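Local coordinates for protein DNA polymerase (Pyrobaculum calidifontis, PDB 5MDN) that probably catalyses template-directed DNA synthesis, adding nucleotides from deoxyribonucleoside triphosphates to a growing strand with release of diphosphate, as a family B polymerase, at residues 346-358 with 499-511. Residues are numbered along the deposited sequence; the frame is centred on the assembly and turned at random.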
# COMPACT_ATOMS: atom_id res chain seq x y z
N LYS A 346 -4.21 13.04 -8.42
CA LYS A 346 -3.52 13.45 -7.20
C LYS A 346 -2.45 12.46 -6.76
O LYS A 346 -1.38 12.87 -6.29
CB LYS A 346 -4.53 13.66 -6.07
CG LYS A 346 -5.60 14.69 -6.38
CD LYS A 346 -5.97 15.49 -5.14
CE LYS A 346 -6.87 16.66 -5.48
NZ LYS A 346 -6.23 17.59 -6.44
N LEU A 347 -2.71 11.16 -6.88
CA LEU A 347 -1.80 10.14 -6.36
C LEU A 347 -0.82 9.60 -7.38
O LEU A 347 0.31 9.25 -7.01
CB LEU A 347 -2.60 8.98 -5.76
CG LEU A 347 -3.61 9.31 -4.66
CD1 LEU A 347 -4.20 8.03 -4.08
CD2 LEU A 347 -2.97 10.15 -3.57
N LEU A 348 -1.21 9.50 -8.65
CA LEU A 348 -0.35 8.87 -9.65
C LEU A 348 0.98 9.60 -9.86
O LEU A 348 2.00 8.91 -10.04
CB LEU A 348 -1.10 8.73 -10.98
CG LEU A 348 -0.49 7.81 -12.03
CD1 LEU A 348 -0.35 6.40 -11.50
CD2 LEU A 348 -1.32 7.84 -13.30
N PRO A 349 1.06 10.94 -9.87
CA PRO A 349 2.38 11.57 -10.00
C PRO A 349 3.35 11.16 -8.90
O PRO A 349 4.56 11.02 -9.16
CB PRO A 349 2.06 13.07 -9.94
CG PRO A 349 0.67 13.17 -10.42
CD PRO A 349 -0.02 11.94 -9.93
N PHE A 350 2.86 10.96 -7.68
CA PHE A 350 3.72 10.49 -6.59
C PHE A 350 4.20 9.07 -6.85
O PHE A 350 5.38 8.75 -6.66
CB PHE A 350 2.97 10.58 -5.26
CG PHE A 350 3.72 9.98 -4.11
CD1 PHE A 350 4.89 10.56 -3.64
CD2 PHE A 350 3.26 8.83 -3.49
CE1 PHE A 350 5.58 10.01 -2.58
CE2 PHE A 350 3.94 8.27 -2.43
CZ PHE A 350 5.11 8.86 -1.97
N LEU A 351 3.28 8.18 -7.26
CA LEU A 351 3.63 6.78 -7.47
C LEU A 351 4.68 6.63 -8.56
O LEU A 351 5.53 5.73 -8.49
CB LEU A 351 2.38 5.98 -7.80
CG LEU A 351 1.43 5.73 -6.62
CD1 LEU A 351 0.06 5.28 -7.12
CD2 LEU A 351 2.02 4.72 -5.66
N ILE A 352 4.62 7.47 -9.59
CA ILE A 352 5.62 7.41 -10.66
C ILE A 352 7.01 7.72 -10.11
O ILE A 352 7.99 7.05 -10.45
CB ILE A 352 5.24 8.37 -11.81
CG1 ILE A 352 4.00 7.84 -12.54
CG2 ILE A 352 6.39 8.54 -12.78
CD1 ILE A 352 3.50 8.76 -13.63
N GLN A 353 7.11 8.73 -9.23
CA GLN A 353 8.39 9.05 -8.63
C GLN A 353 8.81 7.98 -7.63
O GLN A 353 9.99 7.61 -7.56
CB GLN A 353 8.34 10.42 -7.96
CG GLN A 353 8.02 11.56 -8.92
CD GLN A 353 9.03 11.67 -10.04
OE1 GLN A 353 10.23 11.51 -9.83
NE2 GLN A 353 8.55 11.94 -11.25
N LEU A 354 7.86 7.47 -6.85
CA LEU A 354 8.16 6.37 -5.94
C LEU A 354 8.55 5.10 -6.70
O LEU A 354 9.12 4.19 -6.09
CB LEU A 354 6.95 6.09 -5.04
CG LEU A 354 7.19 5.19 -3.82
CD1 LEU A 354 8.23 5.82 -2.90
CD2 LEU A 354 5.90 4.92 -3.07
N SER A 355 8.24 5.02 -7.99
CA SER A 355 8.69 3.90 -8.81
C SER A 355 10.12 4.08 -9.29
O SER A 355 10.88 3.11 -9.35
CB SER A 355 7.74 3.71 -10.00
OG SER A 355 8.23 2.72 -10.88
N SER A 356 10.51 5.31 -9.64
CA SER A 356 11.87 5.56 -10.09
C SER A 356 12.84 5.52 -8.92
O SER A 356 13.98 5.04 -9.05
CB SER A 356 11.96 6.90 -10.82
OG SER A 356 11.58 7.97 -9.98
N VAL A 357 12.41 6.01 -7.75
CA VAL A 357 13.04 5.59 -6.51
C VAL A 357 12.60 4.17 -6.19
O VAL A 357 11.63 3.65 -6.74
CB VAL A 357 12.68 6.57 -5.37
CG1 VAL A 357 13.60 6.37 -4.17
CG2 VAL A 357 12.75 8.01 -5.87
N SER A 358 13.38 3.50 -5.33
CA SER A 358 13.10 2.12 -4.92
C SER A 358 13.28 1.14 -6.09
O SER A 358 13.94 0.11 -5.93
CB SER A 358 11.70 2.00 -4.33
OG SER A 358 10.73 1.75 -5.34
N LEU A 499 6.14 18.53 -10.03
CA LEU A 499 6.80 17.27 -10.35
C LEU A 499 8.05 17.08 -9.51
O LEU A 499 8.30 15.98 -9.00
CB LEU A 499 7.14 17.23 -11.84
CG LEU A 499 5.98 16.96 -12.79
CD1 LEU A 499 6.20 17.72 -14.08
CD2 LEU A 499 5.87 15.47 -13.07
N LEU A 500 8.85 18.14 -9.35
CA LEU A 500 10.04 18.07 -8.52
C LEU A 500 9.70 17.90 -7.04
O LEU A 500 10.44 17.25 -6.30
CB LEU A 500 10.89 19.32 -8.72
CG LEU A 500 11.77 19.35 -9.97
CD1 LEU A 500 12.41 20.72 -10.15
CD2 LEU A 500 12.83 18.26 -9.92
N ASP A 501 8.58 18.48 -6.60
CA ASP A 501 8.15 18.31 -5.21
C ASP A 501 7.73 16.88 -4.92
O ASP A 501 7.97 16.37 -3.82
CB ASP A 501 7.01 19.28 -4.89
CG ASP A 501 6.78 19.44 -3.40
OD1 ASP A 501 7.66 19.99 -2.71
OD2 ASP A 501 5.70 19.02 -2.92
N GLU A 502 7.11 16.21 -5.90
CA GLU A 502 6.75 14.81 -5.73
C GLU A 502 8.00 13.94 -5.66
O GLU A 502 8.11 13.05 -4.80
CB GLU A 502 5.84 14.36 -6.87
CG GLU A 502 4.45 14.97 -6.85
CD GLU A 502 3.57 14.44 -5.73
OE1 GLU A 502 4.02 13.56 -4.97
OE2 GLU A 502 2.41 14.90 -5.62
N ARG A 503 8.95 14.16 -6.57
CA ARG A 503 10.21 13.43 -6.53
C ARG A 503 10.94 13.67 -5.21
O ARG A 503 11.52 12.74 -4.63
CB ARG A 503 11.09 13.83 -7.71
CG ARG A 503 12.57 13.55 -7.52
CD ARG A 503 13.32 13.47 -8.84
NE ARG A 503 13.24 12.14 -9.43
CZ ARG A 503 14.06 11.14 -9.12
NH1 ARG A 503 15.02 11.33 -8.22
NH2 ARG A 503 13.93 9.96 -9.70
N GLN A 504 10.93 14.91 -4.72
CA GLN A 504 11.56 15.21 -3.44
C GLN A 504 10.91 14.42 -2.31
O GLN A 504 11.61 13.87 -1.44
CB GLN A 504 11.49 16.71 -3.16
CG GLN A 504 11.88 17.12 -1.75
CD GLN A 504 10.70 17.16 -0.80
OE1 GLN A 504 10.84 16.93 0.41
NE2 GLN A 504 9.52 17.44 -1.34
N ARG A 505 9.58 14.35 -2.28
CA ARG A 505 8.91 13.62 -1.21
C ARG A 505 9.14 12.12 -1.33
O ARG A 505 9.30 11.43 -0.31
CB ARG A 505 7.41 13.93 -1.21
CG ARG A 505 6.64 13.11 -0.17
CD ARG A 505 5.26 13.67 0.12
NE ARG A 505 4.45 12.69 0.84
CZ ARG A 505 3.51 11.92 0.28
NH1 ARG A 505 3.26 12.03 -1.02
NH2 ARG A 505 2.83 11.06 1.02
N ALA A 506 9.18 11.60 -2.56
CA ALA A 506 9.39 10.17 -2.74
C ALA A 506 10.72 9.72 -2.16
O ALA A 506 10.82 8.64 -1.57
CB ALA A 506 9.31 9.81 -4.23
N LEU A 507 11.76 10.54 -2.32
CA LEU A 507 13.04 10.23 -1.69
C LEU A 507 12.94 10.28 -0.17
O LEU A 507 13.51 9.42 0.52
CB LEU A 507 14.11 11.20 -2.20
CG LEU A 507 14.53 11.01 -3.65
CD1 LEU A 507 15.09 12.30 -4.24
CD2 LEU A 507 15.55 9.88 -3.78
N LYS A 508 12.24 11.28 0.37
CA LYS A 508 12.04 11.38 1.81
C LYS A 508 11.37 10.13 2.37
O LYS A 508 11.81 9.58 3.39
CB LYS A 508 11.18 12.60 2.12
CG LYS A 508 10.84 12.74 3.60
CD LYS A 508 9.96 13.95 3.86
CE LYS A 508 9.58 14.03 5.33
NZ LYS A 508 8.68 15.18 5.61
N VAL A 509 10.29 9.67 1.73
CA VAL A 509 9.52 8.56 2.26
C VAL A 509 10.35 7.29 2.31
O VAL A 509 10.29 6.52 3.28
CB VAL A 509 8.23 8.37 1.44
CG1 VAL A 509 7.45 7.15 1.94
CG2 VAL A 509 7.36 9.61 1.51
N MET A 510 11.16 7.05 1.27
CA MET A 510 12.00 5.86 1.26
C MET A 510 13.10 5.95 2.32
O MET A 510 13.44 4.95 2.96
CB MET A 510 12.59 5.65 -0.13
CG MET A 510 11.55 5.39 -1.20
SD MET A 510 10.59 3.88 -0.94
CE MET A 510 11.90 2.67 -0.79
N ALA A 511 13.68 7.14 2.50
CA ALA A 511 14.67 7.33 3.55
C ALA A 511 14.07 7.11 4.93
O ALA A 511 14.64 6.41 5.77
CB ALA A 511 15.28 8.73 3.44
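Phe-350 is the knob that helix 346-356 sets into helix 499-511, in a hole made by Glu-502, Arg-505, Ala-506 and Val-509. With CG anti to the backbone N (chi1 174°), the ring is laid into this pocket beneath the Arg-505 side chain. CB and CD1 lie beside Glu-502 OE1, which approaches the ring edge near its plane; CE1 comes 3.8 Å from Ala-506 CA, and CZ meets Val-509 CG2. Arg-505 NH1 lies over one face, offset toward the rim, 3.4 Å from both CD1 and CE1 and farther from CG, CD2 and CE2, in a cation-pi stack with planes 29° apart. A flat aromatic suits this place, offering a face to the cation, an edge to the carboxylate oxygen and apolar carbon to Ala-506 and Val-509. Cutting Phe-350 back to an alanine is likely to leave the Arg-505 guanidinium without its stacking surface and open a gap beside Val-509. Ala-506, small enough for the close approach, puts its CB 3.9 Å from Gln-353 CB. Gln-353, bent at chi2, brings OE1 to Arg-503 NE in a weak bond of 3.1 Å. Leu-354 CD1 meets Met-510 SD, while Val-357 packs against Leu-507 and Met-510. This steeply crossed pair (-55°) ties the end of helix 326-356 to helix 495-512, which with helix 468-486 forms the fingers of family B polymerases.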